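Local coordinates for glycoside hydrolase family protein (Novosphingobium sp. PP1Y, PDB 6Q2F) that probably hydrolyses terminal alpha-L-rhamnose residues from rhamnosylated compounds, as an alpha-L-rhamnosidase, at residues E518-Q521 with G525-A528; R847-S852 with G860-S865; V1065-A1070 with Y1075-G1080. One frame throughout, in Å; residues are numbered along the deposited sequence.

Contact 1 of 3, residues E518-Q521 with G525-A528; sequences EQFQ and GYDA
The C-terminal end of helix 516-524 is closed by the chain that follows it, which turns at G525 and brings Y526 and A528 back onto F520. The turn is tied by G525 N giving its hydrogen to Q521 O at 2.9 Å; the N-H...O angle is only 137°, and the donor stands above the carbonyl plane. G525 has left helical geometry with a positive phi, where a CB would press on the preceding carbonyl oxygen, so a residue without a side chain suits the place.

From there the contact is aromatic. F520 and Y526 form a T-shaped pair, planes at 85° and centroids 4.9 Å apart: the F520 edge carrying CE1 and CZ is directed at the tyrosine face, with CE1 over its centre and F520 CZ 3.4 Å from Y526 CZ. F520 holds its CG anti to the backbone N (chi1 -177°), which carries the ring toward the returning chain. The same ring receives A528 CB over one face, a CH-pi contact 3.6 Å from the centroid, while Y526 O lies in the ring plane at its edge, 3.2 Å from F520 CD1. Such a helix-terminating glycine followed by a return of the chain is a common way to end a helix, and here helix 543-575 lies alongside, its F549 meeting F520 and its D552 bonding Y526 OH. A leucine in place of Y526 would probably deprive the F520 edge of its aromatic face and leave D552 without this hydroxyl partner. Beside the rings, Q521 bends at chi2 and lays its amide along the backbone of G525-D527 without a hydrogen bond there, Q521 OE1 lying 3.4 Å from Y526 C; its polar end suits an exposed position.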
ATOM      1  N   GLU A 518     -17.998  18.075  17.725  1.00 29.57           N
ATOM      2  CA  GLU A 518     -17.252  19.309  17.470  1.00 30.85           C
ATOM      3  C   GLU A 518     -16.418  19.192  16.201  1.00 30.47           C
ATOM      4  O   GLU A 518     -16.349  20.140  15.411  1.00 32.72           O
ATOM      5  CB  GLU A 518     -16.322  19.650  18.636  1.00 39.01           C
ATOM      6  CG  GLU A 518     -16.967  19.841  19.996  1.00 61.70           C
ATOM      7  CD  GLU A 518     -15.945  19.666  21.117  1.00 77.45           C
ATOM      8  OE1 GLU A 518     -15.009  20.492  21.215  1.00 75.69           O
ATOM      9  OE2 GLU A 518     -16.057  18.677  21.874  1.00 84.82           O
ATOM     10  N   GLN A 519     -15.744  18.052  16.008  1.00 26.96           N
ATOM     11  CA  GLN A 519     -14.926  17.881  14.811  1.00 24.76           C
ATOM     12  C   GLN A 519     -15.788  17.959  13.568  1.00 29.31           C
ATOM     13  O   GLN A 519     -15.408  18.594  12.582  1.00 28.31           O
ATOM     14  CB  GLN A 519     -14.169  16.544  14.840  1.00 22.45           C
ATOM     15  CG  GLN A 519     -13.231  16.340  16.027  1.00 22.25           C
ATOM     16  CD  GLN A 519     -11.971  17.185  15.934  1.00 28.00           C
ATOM     17  OE1 GLN A 519     -11.885  18.106  15.128  1.00 23.62           O
ATOM     18  NE2 GLN A 519     -10.992  16.888  16.783  1.00 29.48           N
ATOM     19  N   PHE A 520     -16.944  17.299  13.582  1.00 32.12           N
ATOM     20  CA  PHE A 520     -17.826  17.333  12.420  1.00 32.12           C
ATOM     21  C   PHE A 520     -18.273  18.761  12.129  1.00 30.55           C
ATOM     22  O   PHE A 520     -18.237  19.214  10.982  1.00 27.22           O
ATOM     23  CB  PHE A 520     -19.024  16.416  12.668  1.00 31.13           C
ATOM     24  CG  PHE A 520     -19.971  16.304  11.508  1.00 29.30           C
ATOM     25  CD1 PHE A 520     -20.867  17.331  11.220  1.00 26.77           C
ATOM     26  CD2 PHE A 520     -20.000  15.156  10.732  1.00 25.34           C
ATOM     27  CE1 PHE A 520     -21.754  17.219  10.173  1.00 23.83           C
ATOM     28  CE2 PHE A 520     -20.881  15.041   9.675  1.00 27.69           C
ATOM     29  CZ  PHE A 520     -21.769  16.076   9.401  1.00 27.64           C
ATOM     30  N   GLN A 521     -18.699  19.488  13.169  1.00 29.12           N
ATOM     31  CA  GLN A 521     -19.110  20.873  12.987  1.00 31.12           C
ATOM     32  C   GLN A 521     -17.979  21.709  12.404  1.00 32.09           C
ATOM     33  O   GLN A 521     -18.193  22.502  11.477  1.00 32.49           O
ATOM     34  CB  GLN A 521     -19.572  21.456  14.323  1.00 26.90           C
ATOM     35  CG  GLN A 521     -19.839  22.937  14.258  1.00 33.15           C
ATOM     36  CD  GLN A 521     -21.186  23.225  13.662  1.00 39.52           C
ATOM     37  OE1 GLN A 521     -22.195  22.684  14.106  1.00 41.56           O
ATOM     38  NE2 GLN A 521     -21.216  24.064  12.643  1.00 38.17           N
ATOM     39  N   GLY A 525     -19.072  22.103   8.706  1.00 28.34           N
ATOM     40  CA  GLY A 525     -19.819  23.343   8.758  1.00 29.63           C
ATOM     41  C   GLY A 525     -21.258  23.250   9.212  1.00 34.89           C
ATOM     42  O   GLY A 525     -21.979  24.241   9.077  1.00 41.18           O
ATOM     43  N   TYR A 526     -21.720  22.101   9.709  1.00 32.45           N
ATOM     44  CA  TYR A 526     -23.079  22.015  10.236  1.00 31.41           C
ATOM     45  C   TYR A 526     -23.134  20.989  11.363  1.00 35.13           C
ATOM     46  O   TYR A 526     -22.230  20.169  11.528  1.00 39.84           O
ATOM     47  CB  TYR A 526     -24.115  21.666   9.146  1.00 26.94           C
ATOM     48  CG  TYR A 526     -23.991  20.284   8.485  1.00 27.16           C
ATOM     49  CD1 TYR A 526     -23.066  20.051   7.474  1.00 29.07           C
ATOM     50  CD2 TYR A 526     -24.839  19.229   8.850  1.00 32.25           C
ATOM     51  CE1 TYR A 526     -22.960  18.791   6.853  1.00 31.47           C
ATOM     52  CE2 TYR A 526     -24.746  17.963   8.229  1.00 31.11           C
ATOM     53  CZ  TYR A 526     -23.808  17.762   7.239  1.00 34.25           C
ATOM     54  OH  TYR A 526     -23.723  16.517   6.629  1.00 34.64           O
ATOM     55  N   ASP A 527     -24.217  21.059  12.134  1.00 29.52           N
ATOM     56  CA  ASP A 527     -24.417  20.235  13.324  1.00 33.54           C
ATOM     57  C   ASP A 527     -24.837  18.817  12.933  1.00 31.86           C
ATOM     58  O   ASP A 527     -25.870  18.626  12.285  1.00 37.19           O
ATOM     59  CB  ASP A 527     -25.480  20.902  14.198  1.00 31.63           C
ATOM     60  CG  ASP A 527     -25.602  20.272  15.579  1.00 39.22           C
ATOM     61  OD1 ASP A 527     -25.007  19.202  15.834  1.00 39.20           O
ATOM     62  OD2 ASP A 527     -26.321  20.862  16.416  1.00 46.28           O
ATOM     63  N   ALA A 528     -24.053  17.814  13.332  1.00 31.57           N
ATOM     64  CA  ALA A 528     -24.408  16.432  13.013  1.00 29.68           C
ATOM     65  C   ALA A 528     -25.535  15.874  13.881  1.00 36.36           C
ATOM     66  O   ALA A 528     -26.137  14.866  13.498  1.00 37.47           O
ATOM     67  CB  ALA A 528     -23.186  15.517  13.137  1.00 26.49           C
TER

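Contact 2 of 3, residues R847-S852 with G860-S865; sequences RLWPGS and GRVIAS
V862 is the centre of this contact: its side chain is directed from strand 860-863 at the end of helix 838-848, where L848 and W849 receive it. Its CG1 lies over one face of the W849 indole, 3.4 Å from NE1 and 3.8 Å from the centroid of the five-membered ring, a CH-pi contact displaced toward the rim. V862 CG1 also rests 3.2 Å from L848 O. With CG1 anti to the backbone N (chi1 175°), the other methyl, CG2, is left to meet L848 CB at 3.9 Å. A beta-branched residue suits the place because its two methyls serve two neighbours at once.

W849 is the first residue beyond the helix, and its side chain crosses that of V862 at about a right angle. A864, at the centre of an inverse gamma turn, sets its CB in the plane of the indole at the edge, 3.8 Å from W849 CD1; a methyl is enough to meet this edge. The indole NE1 is satisfied beyond the contact, by G821 O, and this bond helps to fix the rotation of the ring that V862 packs on.

No direct hydrogen bond joins the two segments. Instead one water donates to that same L848 O at 2.8 Å and to V862 O at 2.9 Å, bridging a carbonyl at the helix end to one on the strand. L848 also packs on helix 803-814 through A810 and V813, and V862 reaches V813 as well. The arrangement is that of an alpha/beta layer, in which helices 803-814 and 838-848 pack against a mixed sheet whose strand 860-863 runs parallel to 818-820 and antiparallel to 854-857.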
ATOM      1  N   ARG A 847     -20.265  28.033 -15.322  1.00 42.47           N
ATOM      2  CA  ARG A 847     -19.191  28.906 -15.792  1.00 41.99           C
ATOM      3  C   ARG A 847     -18.033  28.102 -16.372  1.00 47.73           C
ATOM      4  O   ARG A 847     -17.500  28.450 -17.435  1.00 50.28           O
ATOM      5  CB  ARG A 847     -18.691  29.817 -14.666  1.00 39.59           C
ATOM      6  CG  ARG A 847     -17.951  31.042 -15.218  1.00 41.80           C
ATOM      7  CD  ARG A 847     -17.243  31.867 -14.144  1.00 43.83           C
ATOM      8  NE  ARG A 847     -16.345  32.827 -14.784  1.00 42.66           N
ATOM      9  CZ  ARG A 847     -15.646  33.759 -14.143  1.00 43.77           C
ATOM     10  NH1 ARG A 847     -15.729  33.880 -12.830  1.00 38.88           N
ATOM     11  NH2 ARG A 847     -14.864  34.585 -14.822  1.00 47.00           N
ATOM     12  N   LEU A 848     -17.621  27.029 -15.696  1.00 41.78           N
ATOM     13  CA  LEU A 848     -16.484  26.270 -16.198  1.00 38.03           C
ATOM     14  C   LEU A 848     -16.868  25.385 -17.369  1.00 36.73           C
ATOM     15  O   LEU A 848     -16.004  25.042 -18.180  1.00 36.37           O
ATOM     16  CB  LEU A 848     -15.854  25.400 -15.101  1.00 33.36           C
ATOM     17  CG  LEU A 848     -15.282  26.027 -13.840  1.00 39.23           C
ATOM     18  CD1 LEU A 848     -14.200  25.164 -13.219  1.00 34.69           C
ATOM     19  CD2 LEU A 848     -14.795  27.428 -14.095  1.00 49.82           C
ATOM     20  N   TRP A 849     -18.134  24.993 -17.464  1.00 34.67           N
ATOM     21  CA  TRP A 849     -18.605  24.088 -18.514  1.00 39.60           C
ATOM     22  C   TRP A 849     -19.794  24.720 -19.222  1.00 45.30           C
ATOM     23  O   TRP A 849     -20.926  24.235 -19.115  1.00 45.84           O
ATOM     24  CB  TRP A 849     -18.963  22.719 -17.932  1.00 38.68           C
ATOM     25  CG  TRP A 849     -17.742  21.951 -17.524  1.00 38.78           C
ATOM     26  CD1 TRP A 849     -16.948  21.203 -18.335  1.00 36.85           C
ATOM     27  CD2 TRP A 849     -17.169  21.873 -16.214  1.00 31.82           C
ATOM     28  NE1 TRP A 849     -15.920  20.661 -17.615  1.00 36.94           N
ATOM     29  CE2 TRP A 849     -16.027  21.058 -16.310  1.00 32.99           C
ATOM     30  CE3 TRP A 849     -17.514  22.408 -14.971  1.00 33.67           C
ATOM     31  CZ2 TRP A 849     -15.224  20.761 -15.208  1.00 30.09           C
ATOM     32  CZ3 TRP A 849     -16.709  22.119 -13.873  1.00 32.31           C
ATOM     33  CH2 TRP A 849     -15.582  21.304 -14.003  1.00 31.84           C
ATOM     34  N   PRO A 850     -19.567  25.810 -19.966  1.00 42.11           N
ATOM     35  CA  PRO A 850     -20.703  26.537 -20.569  1.00 40.45           C
ATOM     36  C   PRO A 850     -21.365  25.795 -21.707  1.00 40.28           C
ATOM     37  O   PRO A 850     -22.522  26.101 -22.030  1.00 41.85           O
ATOM     38  CB  PRO A 850     -20.071  27.845 -21.060  1.00 39.54           C
ATOM     39  CG  PRO A 850     -18.669  27.493 -21.326  1.00 38.94           C
ATOM     40  CD  PRO A 850     -18.280  26.450 -20.285  1.00 34.87           C
ATOM     41  N   GLY A 851     -20.675  24.847 -22.330  1.00 44.04           N
ATOM     42  CA  GLY A 851     -21.276  24.003 -23.341  1.00 45.21           C
ATOM     43  C   GLY A 851     -20.365  23.728 -24.517  1.00 49.65           C
ATOM     44  O   GLY A 851     -20.444  22.663 -25.137  1.00 52.95           O
ATOM     45  N   SER A 852     -19.482  24.681 -24.830  1.00 49.89           N
ATOM     46  CA  SER A 852     -18.650  24.554 -26.021  1.00 43.94           C
ATOM     47  C   SER A 852     -17.736  23.340 -25.963  1.00 50.74           C
ATOM     48  O   SER A 852     -17.311  22.851 -27.016  1.00 50.52           O
ATOM     49  CB  SER A 852     -17.800  25.805 -26.218  1.00 44.37           C
ATOM     50  OG  SER A 852     -16.793  25.862 -25.223  1.00 44.02           O
ATOM     51  N   GLY A 860      -8.154  31.465 -17.701  1.00 35.23           N
ATOM     52  CA  GLY A 860      -7.790  30.079 -17.886  1.00 32.47           C
ATOM     53  C   GLY A 860      -8.650  29.365 -18.909  1.00 31.96           C
ATOM     54  O   GLY A 860      -9.261  29.977 -19.796  1.00 31.23           O
ATOM     55  N   ARG A 861      -8.726  28.042 -18.765  1.00 33.07           N
ATOM     56  CA  ARG A 861      -9.303  27.228 -19.823  1.00 36.70           C
ATOM     57  C   ARG A 861      -9.796  25.907 -19.259  1.00 31.06           C
ATOM     58  O   ARG A 861      -9.134  25.296 -18.425  1.00 31.33           O
ATOM     59  CB  ARG A 861      -8.262  27.001 -20.924  1.00 41.79           C
ATOM     60  CG  ARG A 861      -8.702  26.127 -22.069  1.00 40.43           C
ATOM     61  CD  ARG A 861      -7.562  26.008 -23.059  1.00 37.27           C
ATOM     62  NE  ARG A 861      -7.965  25.374 -24.308  1.00 39.31           N
ATOM     63  CZ  ARG A 861      -7.120  25.100 -25.295  1.00 43.06           C
ATOM     64  NH1 ARG A 861      -5.837  25.408 -25.162  1.00 38.14           N
ATOM     65  NH2 ARG A 861      -7.555  24.509 -26.399  1.00 40.34           N
ATOM     66  N   VAL A 862     -10.958  25.472 -19.724  1.00 30.72           N
ATOM     67  CA  VAL A 862     -11.566  24.212 -19.317  1.00 34.75           C
ATOM     68  C   VAL A 862     -11.847  23.426 -20.587  1.00 34.99           C
ATOM     69  O   VAL A 862     -12.662  23.851 -21.418  1.00 33.47           O
ATOM     70  CB  VAL A 862     -12.861  24.416 -18.516  1.00 31.86           C
ATOM     71  CG1 VAL A 862     -13.524  23.062 -18.219  1.00 28.88           C
ATOM     72  CG2 VAL A 862     -12.590  25.187 -17.233  1.00 27.85           C
ATOM     73  N   ILE A 863     -11.183  22.284 -20.736  1.00 32.30           N
ATOM     74  CA  ILE A 863     -11.374  21.390 -21.873  1.00 32.09           C
ATOM     75  C   ILE A 863     -12.229  20.217 -21.395  1.00 35.29           C
ATOM     76  O   ILE A 863     -11.780  19.394 -20.591  1.00 36.50           O
ATOM     77  CB  ILE A 863     -10.031  20.921 -22.444  1.00 37.78           C
ATOM     78  CG1 ILE A 863      -9.161  22.133 -22.773  1.00 39.27           C
ATOM     79  CG2 ILE A 863     -10.244  20.059 -23.674  1.00 37.90           C
ATOM     80  CD1 ILE A 863      -7.792  21.769 -23.342  1.00 30.10           C
ATOM     81  N   ALA A 864     -13.467  20.140 -21.883  1.00 40.76           N
ATOM     82  CA  ALA A 864     -14.442  19.155 -21.413  1.00 39.85           C
ATOM     83  C   ALA A 864     -14.197  17.825 -22.120  1.00 34.13           C
ATOM     84  O   ALA A 864     -14.960  17.367 -22.968  1.00 45.77           O
ATOM     85  CB  ALA A 864     -15.865  19.665 -21.627  1.00 42.87           C
ATOM     86  N   SER A 865     -13.097  17.203 -21.730  1.00 35.00           N
ATOM     87  CA  SER A 865     -12.622  15.984 -22.355  1.00 39.93           C
ATOM     88  C   SER A 865     -12.139  15.036 -21.272  1.00 40.28           C
ATOM     89  O   SER A 865     -11.803  15.452 -20.158  1.00 39.57           O
ATOM     90  CB  SER A 865     -11.489  16.286 -23.352  1.00 37.78           C
ATOM     91  OG  SER A 865     -10.927  15.116 -23.885  1.00 49.27           O
TER
HETATM   92  O   HOH W   1     -15.455  23.977 -20.669  1.00 48.41           O

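Contact 3 of 3, residues V1065-A1070 with Y1075-G1080; sequences VDVGTA and YRLDIG
V1067 meets L1077 and I1079 through one methyl: its CG2 lies 4.1 Å from L1077 CD1 and 4.0 Å from I1079 CG2. With CG1 anti to the carbonyl carbon (chi1 -60°), CG2 is set between the backbone N and the carbonyl carbon, facing both partners. The carbonyl of V1067 is joined to the other segment by a water that donates to V1067 O and D1078 O, each at 2.7 Å. Next comes G1068, whose N is held by D1066 OD1 in an Asx turn. A side chain on this glycine would point at L1077 and come tight against its CD2, and the positive phi of 119° is itself unfavourable for other residues. L1077 CD1 comes to 3.5 Å from G1068 O. The small A1070 follows, its CB 3.6 Å from Y1075 CD2. The tyrosine brings its ring edge to A1070 O, which lies in the ring plane, while its hydroxyl bonds D1056 O.

The strands run roughly antiparallel, at 150°, without a direct hydrogen bond between them, because they belong to two sheets of a beta-sandwich. Strand 1065-1070 is outermost in one, beside 1057-1062; strand 1076-1078 is outermost in the other, beside 1047-1055.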
ATOM      1  N   VAL A1065      43.043  -8.205 -10.584  1.00 44.89           N
ATOM      2  CA  VAL A1065      42.312  -6.949 -10.542  1.00 46.02           C
ATOM      3  C   VAL A1065      40.828  -7.244 -10.688  1.00 44.84           C
ATOM      4  O   VAL A1065      40.405  -7.882 -11.660  1.00 41.63           O
ATOM      5  CB  VAL A1065      42.781  -5.981 -11.642  1.00 48.99           C
ATOM      6  CG1 VAL A1065      41.953  -4.718 -11.592  1.00 44.30           C
ATOM      7  CG2 VAL A1065      44.250  -5.646 -11.466  1.00 48.39           C
ATOM      8  N   ASP A1066      40.039  -6.748  -9.741  1.00 38.05           N
ATOM      9  CA  ASP A1066      38.586  -6.874  -9.787  1.00 34.08           C
ATOM     10  C   ASP A1066      38.038  -5.973 -10.881  1.00 35.16           C
ATOM     11  O   ASP A1066      38.082  -4.743 -10.759  1.00 40.49           O
ATOM     12  CB  ASP A1066      37.997  -6.493  -8.435  1.00 39.88           C
ATOM     13  CG  ASP A1066      36.477  -6.557  -8.409  1.00 43.52           C
ATOM     14  OD1 ASP A1066      35.867  -7.051  -9.368  1.00 48.01           O
ATOM     15  OD2 ASP A1066      35.892  -6.135  -7.399  1.00 56.39           O
ATOM     16  N   VAL A1067      37.484  -6.567 -11.936  1.00 39.47           N
ATOM     17  CA  VAL A1067      36.939  -5.786 -13.037  1.00 36.67           C
ATOM     18  C   VAL A1067      35.431  -5.593 -12.910  1.00 35.26           C
ATOM     19  O   VAL A1067      34.795  -5.084 -13.834  1.00 39.38           O
ATOM     20  CB  VAL A1067      37.308  -6.415 -14.387  1.00 38.44           C
ATOM     21  CG1 VAL A1067      38.806  -6.451 -14.510  1.00 40.79           C
ATOM     22  CG2 VAL A1067      36.771  -7.834 -14.470  1.00 38.54           C
ATOM     23  N   GLY A1068      34.851  -5.973 -11.783  1.00 33.81           N
ATOM     24  CA  GLY A1068      33.428  -5.842 -11.557  1.00 27.32           C
ATOM     25  C   GLY A1068      32.797  -7.197 -11.321  1.00 36.76           C
ATOM     26  O   GLY A1068      33.467  -8.234 -11.314  1.00 29.01           O
ATOM     27  N   THR A1069      31.488  -7.174 -11.084  1.00 36.19           N
ATOM     28  CA  THR A1069      30.744  -8.421 -11.009  1.00 44.80           C
ATOM     29  C   THR A1069      29.472  -8.316 -11.836  1.00 38.62           C
ATOM     30  O   THR A1069      28.764  -7.307 -11.787  1.00 37.13           O
ATOM     31  CB  THR A1069      30.474  -8.847  -9.543  1.00 46.41           C
ATOM     32  OG1 THR A1069      29.080  -8.939  -9.261  1.00 41.84           O
ATOM     33  CG2 THR A1069      31.218  -7.965  -8.576  1.00 24.71           C
ATOM     34  N   ALA A1070      29.241  -9.349 -12.640  1.00 36.61           N
ATOM     35  CA  ALA A1070      28.106  -9.423 -13.542  1.00 30.44           C
ATOM     36  C   ALA A1070      27.013 -10.219 -12.841  1.00 33.54           C
ATOM     37  O   ALA A1070      27.232 -11.377 -12.454  1.00 30.45           O
ATOM     38  CB  ALA A1070      28.521 -10.086 -14.859  1.00 34.03           C
ATOM     39  N   TYR A1075      25.801 -10.990 -19.116  1.00 33.33           N
ATOM     40  CA  TYR A1075      26.886 -11.060 -18.145  1.00 34.58           C
ATOM     41  C   TYR A1075      28.174 -10.687 -18.858  1.00 37.72           C
ATOM     42  O   TYR A1075      28.927 -11.543 -19.325  1.00 41.84           O
ATOM     43  CB  TYR A1075      26.974 -12.455 -17.544  1.00 37.98           C
ATOM     44  CG  TYR A1075      25.828 -12.799 -16.639  1.00 38.01           C
ATOM     45  CD1 TYR A1075      24.660 -13.373 -17.135  1.00 38.89           C
ATOM     46  CD2 TYR A1075      25.907 -12.536 -15.285  1.00 31.84           C
ATOM     47  CE1 TYR A1075      23.603 -13.703 -16.280  1.00 33.37           C
ATOM     48  CE2 TYR A1075      24.864 -12.858 -14.428  1.00 33.24           C
ATOM     49  CZ  TYR A1075      23.727 -13.446 -14.927  1.00 31.53           C
ATOM     50  OH  TYR A1075      22.701 -13.746 -14.046  1.00 33.09           O
ATOM     51  N   ARG A1076      28.448  -9.391 -18.924  1.00 42.99           N
ATOM     52  CA  ARG A1076      29.557  -8.911 -19.726  1.00 48.20           C
ATOM     53  C   ARG A1076      30.290  -7.834 -18.949  1.00 40.49           C
ATOM     54  O   ARG A1076      29.654  -6.960 -18.362  1.00 40.57           O
ATOM     55  CB  ARG A1076      29.031  -8.401 -21.076  1.00 51.89           C
ATOM     56  CG  ARG A1076      29.954  -7.526 -21.866  1.00 60.30           C
ATOM     57  CD  ARG A1076      29.190  -6.942 -23.047  1.00 66.51           C
ATOM     58  NE  ARG A1076      28.806  -7.990 -23.986  1.00 62.26           N
ATOM     59  CZ  ARG A1076      29.060  -7.960 -25.292  1.00 68.07           C
ATOM     60  NH1 ARG A1076      29.682  -6.916 -25.840  1.00 69.10           N
ATOM     61  NH2 ARG A1076      28.670  -8.969 -26.058  1.00 60.27           N
ATOM     62  N   LEU A1077      31.615  -7.899 -18.939  1.00 38.57           N
ATOM     63  CA  LEU A1077      32.434  -6.937 -18.219  1.00 37.52           C
ATOM     64  C   LEU A1077      33.558  -6.429 -19.113  1.00 39.66           C
ATOM     65  O   LEU A1077      34.114  -7.173 -19.924  1.00 43.90           O
ATOM     66  CB  LEU A1077      33.037  -7.560 -16.954  1.00 34.91           C
ATOM     67  CG  LEU A1077      32.026  -7.993 -15.898  1.00 32.04           C
ATOM     68  CD1 LEU A1077      32.732  -8.652 -14.752  1.00 29.82           C
ATOM     69  CD2 LEU A1077      31.255  -6.762 -15.412  1.00 33.64           C
ATOM     70  N   ASP A1078      33.914  -5.163 -18.914  1.00 42.82           N
ATOM     71  CA  ASP A1078      34.982  -4.509 -19.662  1.00 40.29           C
ATOM     72  C   ASP A1078      36.320  -4.818 -19.000  1.00 38.88           C
ATOM     73  O   ASP A1078      36.609  -4.320 -17.912  1.00 40.73           O
ATOM     74  CB  ASP A1078      34.726  -3.005 -19.713  1.00 49.57           C
ATOM     75  CG  ASP A1078      35.730  -2.263 -20.601  1.00 52.58           C
ATOM     76  OD1 ASP A1078      36.855  -2.768 -20.808  1.00 52.75           O
ATOM     77  OD2 ASP A1078      35.381  -1.166 -21.082  1.00 50.99           O
ATOM     78  N   ILE A1079      37.155  -5.620 -19.653  1.00 31.18           N
ATOM     79  CA  ILE A1079      38.443  -6.001 -19.085  1.00 35.98           C
ATOM     80  C   ILE A1079      39.620  -5.330 -19.782  1.00 36.21           C
ATOM     81  O   ILE A1079      40.767  -5.532 -19.361  1.00 41.44           O
ATOM     82  CB  ILE A1079      38.619  -7.533 -19.075  1.00 37.29           C
ATOM     83  CG1 ILE A1079      38.729  -8.085 -20.494  1.00 38.23           C
ATOM     84  CG2 ILE A1079      37.444  -8.175 -18.370  1.00 35.38           C
ATOM     85  CD1 ILE A1079      39.216  -9.549 -20.517  1.00 33.76           C
ATOM     86  N   GLY A1080      39.367  -4.494 -20.792  1.00 42.28           N
ATOM     87  CA  GLY A1080      40.448  -3.924 -21.589  1.00 49.70           C
ATOM     88  C   GLY A1080      41.568  -3.284 -20.785  1.00 51.34           C
ATOM     89  O   GLY A1080      42.726  -3.306 -21.208  1.00 53.05           O
TER
HETATM   90  O   HOH W   2      35.661  -3.185 -15.596  1.00 37.53           O

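The contacts follow one another along the chain without overlap. Contacts 1 and 2 both belong to the part of the chain related to alpha-L-rhamnosidases, their centres 34 Å apart and their nearest atoms about 22 Å apart, yet they share no sheet: the first closes the end of helix 516-524 against helix 543-575, the second joins helix 838-848 to strand 860-863. Contact 3 lies in a region resembling galactose-binding domains, its centre 67 Å from that of contact 1, on the opposite side of the chain's centre, and 59 Å from that of contact 2. None touches another, so each holds a separate piece of this large enzyme: a helix end, an alpha/beta layer, and the two sheets of a sandwich.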